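Local coordinates for CELL division control protein 6 (Pyrobaculum aerophilum, PDB 1FNN) that binds ADP with magnesium, probably hydrolyses ATP as an AAA+ protein, and is probably involved in regulating DNA replication, at residues V59-L64 and V163-N168; D30-N35 and Y186-S191; L129-A134 and S143-L148. All coordinates share one frame; numbering follows the deposited sequence.

Contact 1: residues V59-L64 and V163-N168. With ADP (adenosine-5'-diphosphate), chain D.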
loop_
_atom_site.group_PDB
_atom_site.type_symbol
_atom_site.label_atom_id
_atom_site.label_comp_id
_atom_site.label_asym_id
_atom_site.label_seq_id
_atom_site.Cartn_x
_atom_site.Cartn_y
_atom_site.Cartn_z
ATOM N N VAL A 59 1.325 -3.639 -9.145
ATOM C CA VAL A 59 0.062 -4.023 -9.760
ATOM C C VAL A 59 -0.169 -3.238 -11.055
ATOM O O VAL A 59 -0.748 -3.799 -11.999
ATOM C CB VAL A 59 -1.173 -3.919 -8.853
ATOM C CG1 VAL A 59 -1.728 -2.517 -8.671
ATOM C CG2 VAL A 59 -2.269 -4.840 -9.408
ATOM N N THR A 60 0.207 -1.966 -11.061
ATOM C CA THR A 60 0.018 -1.134 -12.261
ATOM C C THR A 60 0.815 -1.672 -13.463
ATOM O O THR A 60 0.324 -1.820 -14.591
ATOM C CB THR A 60 0.358 0.331 -11.946
ATOM O OG1 THR A 60 -0.709 0.817 -11.072
ATOM C CG2 THR A 60 0.382 1.160 -13.229
ATOM N N LEU A 61 2.053 -2.024 -13.201
ATOM C CA LEU A 61 2.921 -2.652 -14.201
ATOM C C LEU A 61 2.395 -4.017 -14.665
ATOM O O LEU A 61 2.390 -4.365 -15.843
ATOM C CB LEU A 61 4.234 -2.905 -13.489
ATOM C CG LEU A 61 5.417 -2.002 -13.701
ATOM C CD1 LEU A 61 6.473 -2.474 -12.699
ATOM C CD2 LEU A 61 5.823 -2.040 -15.166
ATOM N N ARG A 62 1.854 -4.834 -13.741
ATOM C CA ARG A 62 1.298 -6.120 -14.102
ATOM C C ARG A 62 0.077 -5.931 -14.986
ATOM O O ARG A 62 -0.176 -6.712 -15.916
ATOM C CB ARG A 62 0.971 -7.010 -12.873
ATOM C CG ARG A 62 2.325 -7.444 -12.247
ATOM C CD ARG A 62 2.101 -8.722 -11.472
ATOM N NE ARG A 62 3.264 -9.355 -10.942
ATOM C CZ ARG A 62 4.271 -10.052 -11.425
ATOM N NH1 ARG A 62 4.445 -10.358 -12.707
ATOM N NH2 ARG A 62 5.199 -10.493 -10.572
ATOM N N LYS A 63 -0.712 -4.896 -14.706
ATOM C CA LYS A 63 -1.894 -4.618 -15.490
ATOM C C LYS A 63 -1.494 -4.175 -16.907
ATOM O O LYS A 63 -2.165 -4.556 -17.890
ATOM C CB LYS A 63 -2.755 -3.542 -14.854
ATOM C CG LYS A 63 -3.863 -3.021 -15.750
ATOM C CD LYS A 63 -4.979 -4.045 -15.923
ATOM C CE LYS A 63 -5.546 -4.652 -14.673
ATOM N NZ LYS A 63 -6.683 -5.617 -14.940
ATOM N N LEU A 64 -0.458 -3.341 -16.958
ATOM C CA LEU A 64 0.028 -2.965 -18.305
ATOM C C LEU A 64 0.368 -4.234 -19.108
ATOM O O LEU A 64 0.004 -4.340 -20.284
ATOM C CB LEU A 64 1.252 -2.080 -18.170
ATOM C CG LEU A 64 1.868 -1.310 -19.346
ATOM C CD1 LEU A 64 2.868 -2.157 -20.101
ATOM C CD2 LEU A 64 0.828 -0.695 -20.263
ATOM N N VAL A 163 11.946 -0.969 -17.100
ATOM C CA VAL A 163 11.269 -0.226 -16.036
ATOM C C VAL A 163 11.979 -0.563 -14.716
ATOM O O VAL A 163 12.168 -1.763 -14.409
ATOM C CB VAL A 163 9.778 -0.583 -15.921
ATOM C CG1 VAL A 163 9.127 0.094 -14.700
ATOM C CG2 VAL A 163 9.031 -0.086 -17.156
ATOM N N ILE A 164 12.327 0.453 -13.926
ATOM C CA ILE A 164 12.878 0.249 -12.596
ATOM C C ILE A 164 11.974 0.924 -11.545
ATOM O O ILE A 164 11.191 1.841 -11.855
ATOM C CB ILE A 164 14.301 0.791 -12.412
ATOM C CG1 ILE A 164 14.288 2.316 -12.367
ATOM C CG2 ILE A 164 15.224 0.284 -13.518
ATOM C CD1 ILE A 164 15.669 2.904 -12.090
ATOM N N VAL A 165 11.921 0.288 -10.383
ATOM C CA VAL A 165 10.964 0.663 -9.360
ATOM C C VAL A 165 11.630 0.988 -8.022
ATOM O O VAL A 165 12.517 0.282 -7.576
ATOM C CB VAL A 165 9.946 -0.472 -9.143
ATOM C CG1 VAL A 165 8.914 -0.065 -8.095
ATOM C CG2 VAL A 165 9.214 -0.890 -10.409
ATOM N N GLY A 166 11.291 2.172 -7.463
ATOM C CA GLY A 166 11.875 2.542 -6.172
ATOM C C GLY A 166 10.824 3.231 -5.306
ATOM O O GLY A 166 9.673 3.398 -5.678
ATOM N N HIS A 167 11.232 3.629 -4.102
ATOM C CA HIS A 167 10.369 4.299 -3.153
ATOM C C HIS A 167 10.357 5.814 -3.326
ATOM O O HIS A 167 9.304 6.421 -3.155
ATOM C CB HIS A 167 10.804 4.034 -1.696
ATOM C CG HIS A 167 10.398 2.646 -1.286
ATOM N ND1 HIS A 167 11.116 1.891 -0.388
ATOM C CD2 HIS A 167 9.334 1.887 -1.670
ATOM C CE1 HIS A 167 10.523 0.728 -0.225
ATOM N NE2 HIS A 167 9.444 0.700 -0.990
ATOM N N ASN A 168 11.505 6.356 -3.692
ATOM C CA ASN A 168 11.667 7.788 -3.842
ATOM C C ASN A 168 12.821 8.046 -4.800
ATOM O O ASN A 168 13.453 7.075 -5.246
ATOM C CB ASN A 168 11.935 8.483 -2.491
ATOM C CG ASN A 168 12.963 7.749 -1.656
ATOM O OD1 ASN A 168 12.670 7.411 -0.499
ATOM N ND2 ASN A 168 14.145 7.482 -2.183
HETATM P PB ADP D . 3.468 -1.564 -4.522
HETATM O O1B ADP D . 4.424 -2.257 -5.485
HETATM O O2B ADP D . 3.280 -0.182 -4.797
HETATM O O3B ADP D . 4.137 -1.783 -3.244
HETATM P PA ADP D . 1.149 -3.136 -4.994
HETATM O O1A ADP D . 1.147 -3.036 -6.465
HETATM O O2A ADP D . 1.605 -4.456 -4.545
HETATM O O3A ADP D . 1.996 -2.013 -4.381
HETATM O "O5'" ADP D . -0.358 -2.952 -4.378
HETATM C "C5'" ADP D . -0.522 -3.371 -3.035
HETATM C "C4'" ADP D . -1.868 -4.121 -2.980
HETATM O "O4'" ADP D . -2.888 -3.213 -3.330
HETATM C "C3'" ADP D . -1.995 -5.274 -3.967
HETATM O "O3'" ADP D . -2.853 -6.248 -3.397
HETATM C "C2'" ADP D . -2.566 -4.548 -5.138
HETATM O "O2'" ADP D . -3.260 -5.418 -6.033
HETATM C "C1'" ADP D . -3.580 -3.627 -4.447
HETATM N N9 ADP D . -3.729 -2.475 -5.247
HETATM C C8 ADP D . -2.875 -1.404 -5.280
HETATM N N7 ADP D . -3.341 -0.355 -5.890
HETATM C C5 ADP D . -4.601 -0.771 -6.287
HETATM C C6 ADP D . -5.614 -0.124 -7.013
HETATM N N6 ADP D . -5.452 1.108 -7.469
HETATM N N1 ADP D . -6.736 -0.799 -7.273
HETATM C C2 ADP D . -6.850 -2.041 -6.841
HETATM N N3 ADP D . -5.980 -2.774 -6.149
HETATM C C4 ADP D . -4.850 -2.055 -5.905
#
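L61 carries the helix side of this contact alone, and it does so with an unusual chi1 of -102°, about 40° off a staggered value, that sets its two methyl groups astride two valines of the strand. CD2 of L61 meets CG1 of V163 at 4.0 Å, and CD1 of L61 meets CG2 of V165 at 3.9 Å, each pair tip to tip. The valines, two residues apart, turn to the same side of the strand but use different branches: V163 offers the methyl anti to its nitrogen, V165 the one anti to its carbonyl carbon.

Two residues before L61, the same helix grips the nucleotide. The amide of V59 donates to ADP O1A, an alpha-phosphate oxygen, at 2.8 Å and 156°. V59 also lays CG1 against the base, 3.7 Å from ADP C8, and brings CG2 to 3.6 Å from ADP O2'. Backbone amides of G54, K57 and T58 in the P-loop (Walker A) also hydrogen-bond ADP; helix 57-68 starts in that loop.

Helix 57-68 thus rests on the middle of the parallel sheet: L61 also touches F128 and V130 of strand 127-132 and L49 of strand 46-50, while L64 turns to L26 and L33 of helix 23-38.

Contact 2: residues D30-N35 and Y186-S191; sequences DILLGN and YVIRFS
L32 faces Y186 and I188 and does all the touching from the helix side. Its CG lies anti to the carbonyl carbon (chi1 -61°), and a chi2 near 180° extends the chain into CD1, with CD2 branching to the side, toward Y186. The branches share the work. CD2 of L32 comes to 3.6 Å from CD2 of the Y186 ring, approaching the ring at a slant. CD1 of L32 sits further in, 4.1 Å from CB of Y186 and also 4.1 Å from CD1 of I188, so this one methyl spans Y186, just before the strand, and I188 in it.

Y186 buries less here than L32 and offers CB and ring atom CD2. I188 arrives by the far end of its longer branch: with CG1 anti to the carbonyl carbon and chi2 close to 180°, the chain is stretched out and CD1 meets the leucine methyl tip to tip. Between them V187 points away, the usual alternation of a strand.

Backbone bonds tie Y186 and I188 to T48 of strand 46-50, and I188 to L50 as well, and L32 in turn touches A47 of that strand. Helix 23-38 therefore packs on the edge of the parallel sheet, where strand 187-189 is outermost; I188 continues inward onto Q25, Q28 and L29 of the same helix and onto L49.

Every contact between the two segments is carbon on carbon. The fit consequently rests on shape and on the exclusion of water, with no directional bond to set its register: L32 sits at the centre, Y186 at the outer margin, and I188 on the buried side.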
loop_
_atom_site.group_PDB
_atom_site.type_symbol
_atom_site.label_atom_id
_atom_site.label_comp_id
_atom_site.label_asym_id
_atom_site.label_seq_id
_atom_site.Cartn_x
_atom_site.Cartn_y
_atom_site.Cartn_z
ATOM N N ASP A 30 1.521 3.325 -20.627
ATOM C CA ASP A 30 1.102 3.010 -21.995
ATOM C C ASP A 30 1.806 3.888 -23.028
ATOM O O ASP A 30 2.358 3.493 -24.076
ATOM C CB ASP A 30 -0.416 3.150 -22.091
ATOM C CG ASP A 30 -0.857 2.615 -23.461
ATOM O OD1 ASP A 30 -0.925 1.411 -23.710
ATOM O OD2 ASP A 30 -1.146 3.418 -24.361
ATOM N N ILE A 31 1.864 5.188 -22.700
ATOM C CA ILE A 31 2.521 6.175 -23.558
ATOM C C ILE A 31 3.986 5.833 -23.656
ATOM O O ILE A 31 4.552 5.864 -24.764
ATOM C CB ILE A 31 2.289 7.598 -23.007
ATOM C CG1 ILE A 31 0.821 8.059 -23.311
ATOM C CG2 ILE A 31 3.300 8.577 -23.581
ATOM C CD1 ILE A 31 0.518 9.262 -22.404
ATOM N N LEU A 32 4.675 5.472 -22.546
ATOM C CA LEU A 32 6.080 5.175 -22.690
ATOM C C LEU A 32 6.327 3.862 -23.486
ATOM O O LEU A 32 7.349 3.694 -24.151
ATOM C CB LEU A 32 6.802 5.083 -21.339
ATOM C CG LEU A 32 6.741 6.418 -20.541
ATOM C CD1 LEU A 32 7.407 6.309 -19.177
ATOM C CD2 LEU A 32 7.406 7.552 -21.321
ATOM N N LEU A 33 5.503 2.847 -23.255
ATOM C CA LEU A 33 5.802 1.521 -23.771
ATOM C C LEU A 33 4.990 0.984 -24.925
ATOM O O LEU A 33 5.452 0.031 -25.588
ATOM C CB LEU A 33 5.574 0.503 -22.598
ATOM C CG LEU A 33 6.501 0.702 -21.396
ATOM C CD1 LEU A 33 6.005 -0.227 -20.260
ATOM C CD2 LEU A 33 7.948 0.382 -21.766
ATOM N N GLY A 34 3.768 1.411 -25.145
ATOM C CA GLY A 34 2.861 0.815 -26.094
ATOM C C GLY A 34 3.392 0.720 -27.521
ATOM O O GLY A 34 3.134 -0.316 -28.153
ATOM N N ASN A 35 3.929 1.819 -28.068
ATOM C CA ASN A 35 4.423 1.765 -29.448
ATOM C C ASN A 35 5.520 0.707 -29.581
ATOM O O ASN A 35 5.569 -0.036 -30.556
ATOM C CB ASN A 35 4.946 3.129 -29.903
ATOM C CG ASN A 35 3.802 4.078 -30.247
ATOM O OD1 ASN A 35 2.674 3.640 -30.490
ATOM N ND2 ASN A 35 4.105 5.374 -30.263
ATOM N N TYR A 186 11.600 10.190 -17.206
ATOM C CA TYR A 186 10.567 9.208 -17.525
ATOM C C TYR A 186 10.176 8.702 -16.122
ATOM O O TYR A 186 10.535 7.585 -15.783
ATOM C CB TYR A 186 10.989 8.114 -18.496
ATOM C CG TYR A 186 11.486 8.620 -19.835
ATOM C CD1 TYR A 186 12.817 8.522 -20.214
ATOM C CD2 TYR A 186 10.593 9.209 -20.727
ATOM C CE1 TYR A 186 13.261 8.993 -21.450
ATOM C CE2 TYR A 186 11.004 9.688 -21.962
ATOM C CZ TYR A 186 12.341 9.571 -22.306
ATOM O OH TYR A 186 12.718 10.053 -23.535
ATOM N N VAL A 187 9.668 9.565 -15.253
ATOM C CA VAL A 187 9.386 9.184 -13.871
ATOM C C VAL A 187 7.899 9.213 -13.629
ATOM O O VAL A 187 7.240 10.206 -13.922
ATOM C CB VAL A 187 10.070 10.063 -12.806
ATOM C CG1 VAL A 187 9.506 9.783 -11.417
ATOM C CG2 VAL A 187 11.577 9.833 -12.815
ATOM N N ILE A 188 7.365 8.072 -13.185
ATOM C CA ILE A 188 5.921 8.020 -12.937
ATOM C C ILE A 188 5.744 7.864 -11.417
ATOM O O ILE A 188 6.388 6.972 -10.834
ATOM C CB ILE A 188 5.308 6.814 -13.675
ATOM C CG1 ILE A 188 5.544 6.891 -15.199
ATOM C CG2 ILE A 188 3.808 6.760 -13.371
ATOM C CD1 ILE A 188 5.006 5.616 -15.895
ATOM N N ARG A 189 4.997 8.770 -10.807
ATOM C CA ARG A 189 4.884 8.841 -9.367
ATOM C C ARG A 189 3.534 8.313 -8.914
ATOM O O ARG A 189 2.535 8.494 -9.567
ATOM C CB ARG A 189 4.990 10.316 -8.856
ATOM C CG ARG A 189 6.365 10.883 -9.248
ATOM C CD ARG A 189 6.705 12.233 -8.600
ATOM N NE ARG A 189 8.066 12.606 -8.985
ATOM C CZ ARG A 189 9.141 12.288 -8.274
ATOM N NH1 ARG A 189 9.026 11.595 -7.146
ATOM N NH2 ARG A 189 10.341 12.668 -8.700
ATOM N N PHE A 190 3.573 7.536 -7.838
ATOM C CA PHE A 190 2.395 6.882 -7.278
ATOM C C PHE A 190 2.264 7.443 -5.841
ATOM O O PHE A 190 3.134 7.117 -5.026
ATOM C CB PHE A 190 2.666 5.368 -7.172
ATOM C CG PHE A 190 2.806 4.713 -8.526
ATOM C CD1 PHE A 190 3.888 4.987 -9.369
ATOM C CD2 PHE A 190 1.822 3.814 -8.922
ATOM C CE1 PHE A 190 3.964 4.347 -10.615
ATOM C CE2 PHE A 190 1.895 3.177 -10.151
ATOM C CZ PHE A 190 2.969 3.469 -10.965
ATOM N N SER A 191 1.333 8.353 -5.653
ATOM C CA SER A 191 1.260 9.011 -4.329
ATOM C C SER A 191 0.411 8.189 -3.370
ATOM O O SER A 191 -0.249 7.240 -3.789
ATOM C CB SER A 191 0.626 10.389 -4.539
ATOM O OG SER A 191 -0.760 10.121 -4.690
#

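Contact 3: residues L129-A134 and S143-L148; sequences LVLDDA and STFIRL
The ring of F145 and the two leucines L129 and L131 make up the contact, the leucines approaching the ring obliquely. CD2 of L129 stands 4.1 Å from ring atom CD2 of F145. CD1 of L131 lies nearest the root of the aromatic side chain, 3.9 Å from CB of F145. Each leucine crosses the phenylalanine at about a right angle.

The leucines reach it by different torsions. L129 sets CG anti to its nitrogen (chi1 178°), whereas L131 sets CG anti to its carbonyl carbon and then extends. Both come from the same side of strand 127-132, and V130 between them lies on the other.

The second flat group is the carboxylate of D132, at the end of the strand. Its OD1 accepts the amide of D133 at 2.8 Å in a bent bond (133°) on the anti side, 25° out of the carboxylate plane, as the chain turns through D133 in a left-handed backbone conformation. OD2 is hydrogen-bonded to the hydroxyls of Y78 and T58. D132 is a known magnesium-binding residue, though no metal sits on it in this chain, and its place at the strand end is consistent with the Walker B position of P-loop ATPases.

Helix 139-148 belongs to the beta-alpha-beta crossover from strand 127-132 to strand 160-166, and L129 and L131 also pack on I79. The chemistry divides along the strand: alternate leucines bury purely apolar surface under the helix, while D132, held by hydrogen bonds to its OD1 and OD2, is presented to the nucleotide site.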
loop_
_atom_site.group_PDB
_atom_site.type_symbol
_atom_site.label_atom_id
_atom_site.label_comp_id
_atom_site.label_asym_id
_atom_site.label_seq_id
_atom_site.Cartn_x
_atom_site.Cartn_y
_atom_site.Cartn_z
ATOM N N LEU A 129 12.146 -5.665 -19.538
ATOM C CA LEU A 129 12.776 -5.999 -18.278
ATOM C C LEU A 129 12.331 -5.068 -17.156
ATOM O O LEU A 129 12.273 -3.839 -17.292
ATOM C CB LEU A 129 14.292 -5.946 -18.481
ATOM C CG LEU A 129 15.185 -6.207 -17.266
ATOM C CD1 LEU A 129 15.013 -7.640 -16.730
ATOM C CD2 LEU A 129 16.650 -5.925 -17.612
ATOM N N VAL A 130 11.759 -5.672 -16.112
ATOM C CA VAL A 130 11.319 -4.881 -14.975
ATOM C C VAL A 130 12.270 -5.200 -13.816
ATOM O O VAL A 130 12.374 -6.365 -13.405
ATOM C CB VAL A 130 9.863 -5.227 -14.570
ATOM C CG1 VAL A 130 9.511 -4.459 -13.303
ATOM C CG2 VAL A 130 8.883 -4.883 -15.707
ATOM N N LEU A 131 12.894 -4.163 -13.264
ATOM C CA LEU A 131 13.628 -4.390 -12.006
ATOM C C LEU A 131 12.831 -3.808 -10.853
ATOM O O LEU A 131 12.960 -2.604 -10.565
ATOM C CB LEU A 131 15.017 -3.740 -12.129
ATOM C CG LEU A 131 15.841 -4.218 -13.328
ATOM C CD1 LEU A 131 17.176 -3.466 -13.399
ATOM C CD2 LEU A 131 16.097 -5.729 -13.284
ATOM N N ASP A 132 11.952 -4.618 -10.260
ATOM C CA ASP A 132 11.070 -4.171 -9.201
ATOM C C ASP A 132 11.842 -4.063 -7.885
ATOM O O ASP A 132 12.887 -4.695 -7.722
ATOM C CB ASP A 132 9.882 -5.134 -8.990
ATOM C CG ASP A 132 8.645 -4.410 -8.519
ATOM O OD1 ASP A 132 8.757 -3.249 -8.032
ATOM O OD2 ASP A 132 7.536 -4.975 -8.620
ATOM N N ASP A 133 11.420 -3.157 -7.033
ATOM C CA ASP A 133 12.128 -2.840 -5.791
ATOM C C ASP A 133 13.630 -2.810 -5.979
ATOM O O ASP A 133 14.377 -3.453 -5.241
ATOM C CB ASP A 133 11.800 -3.829 -4.663
ATOM C CG ASP A 133 10.290 -3.786 -4.437
ATOM O OD1 ASP A 133 9.731 -2.667 -4.503
ATOM O OD2 ASP A 133 9.760 -4.886 -4.209
ATOM N N ALA A 134 14.044 -1.978 -6.917
ATOM C CA ALA A 134 15.420 -1.826 -7.329
ATOM C C ALA A 134 16.334 -1.086 -6.381
ATOM O O ALA A 134 17.556 -1.228 -6.529
ATOM C CB ALA A 134 15.426 -1.162 -8.715
ATOM N N SER A 143 23.124 0.443 -12.841
ATOM C CA SER A 143 23.734 1.055 -14.019
ATOM C C SER A 143 24.044 0.070 -15.129
ATOM O O SER A 143 23.873 0.367 -16.319
ATOM C CB SER A 143 25.031 1.805 -13.628
ATOM O OG SER A 143 24.617 2.716 -12.602
ATOM N N THR A 144 24.655 -1.067 -14.791
ATOM C CA THR A 144 24.868 -2.082 -15.834
ATOM C C THR A 144 23.585 -2.298 -16.630
ATOM O O THR A 144 23.638 -2.187 -17.856
ATOM C CB THR A 144 25.340 -3.401 -15.218
ATOM O OG1 THR A 144 26.618 -3.135 -14.624
ATOM C CG2 THR A 144 25.472 -4.491 -16.277
ATOM N N PHE A 145 22.452 -2.586 -15.982
ATOM C CA PHE A 145 21.243 -2.876 -16.772
ATOM C C PHE A 145 20.683 -1.670 -17.466
ATOM O O PHE A 145 20.302 -1.737 -18.647
ATOM C CB PHE A 145 20.188 -3.575 -15.884
ATOM C CG PHE A 145 20.681 -4.977 -15.588
ATOM C CD1 PHE A 145 21.213 -5.311 -14.375
ATOM C CD2 PHE A 145 20.596 -5.949 -16.577
ATOM C CE1 PHE A 145 21.662 -6.585 -14.113
ATOM C CE2 PHE A 145 21.044 -7.229 -16.320
ATOM C CZ PHE A 145 21.577 -7.549 -15.093
ATOM N N ILE A 146 20.754 -0.504 -16.820
ATOM C CA ILE A 146 20.341 0.730 -17.472
ATOM C C ILE A 146 21.115 0.983 -18.748
ATOM O O ILE A 146 20.495 1.393 -19.733
ATOM C CB ILE A 146 20.517 1.955 -16.526
ATOM C CG1 ILE A 146 19.472 1.842 -15.411
ATOM C CG2 ILE A 146 20.364 3.251 -17.308
ATOM C CD1 ILE A 146 19.747 2.683 -14.172
ATOM N N ARG A 147 22.418 0.741 -18.761
ATOM C CA ARG A 147 23.250 1.028 -19.922
ATOM C C ARG A 147 23.129 0.006 -21.039
ATOM O O ARG A 147 23.178 0.395 -22.213
ATOM C CB ARG A 147 24.731 1.133 -19.506
ATOM C CG ARG A 147 24.997 2.429 -18.750
ATOM C CD ARG A 147 26.331 2.450 -18.007
ATOM N NE ARG A 147 26.876 3.789 -18.115
ATOM C CZ ARG A 147 27.975 4.397 -17.748
ATOM N NH1 ARG A 147 28.964 3.801 -17.095
ATOM N NH2 ARG A 147 28.100 5.691 -18.051
ATOM N N LEU A 148 22.743 -1.220 -20.666
ATOM C CA LEU A 148 22.637 -2.283 -21.661
ATOM C C LEU A 148 21.650 -1.935 -22.752
ATOM O O LEU A 148 21.946 -2.106 -23.934
ATOM C CB LEU A 148 22.307 -3.610 -20.973
ATOM C CG LEU A 148 22.364 -4.877 -21.834
ATOM C CD1 LEU A 148 23.727 -5.015 -22.513
ATOM C CD2 LEU A 148 22.089 -6.109 -20.975
#

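In the fold
All three contacts join helices to one parallel sheet, 1 and 2 on one face, 3 on the other. Contacts 1 and 2, centres 9 Å apart, touch where L64 CD1 meets L33 CD1 at 3.7 Å. Contacts 1 and 3, centres 12 Å apart, lie on neighbouring strands 160-166 and 127-132; V163 O and L131 N, 2.8 Å apart, are a probable hydrogen bond. Contacts 2 and 3 have centres 16 Å apart, nearest atoms about 7 Å. Contact 1 holds ADP itself, through V59 N. The V165 side chain is about 5 Å from magnesium, with V165 CG1 3.2 Å from D132 OD1 of contact 3; that of L131 is about 11 Å from magnesium. The I188 side chain is about 11 Å from ADP.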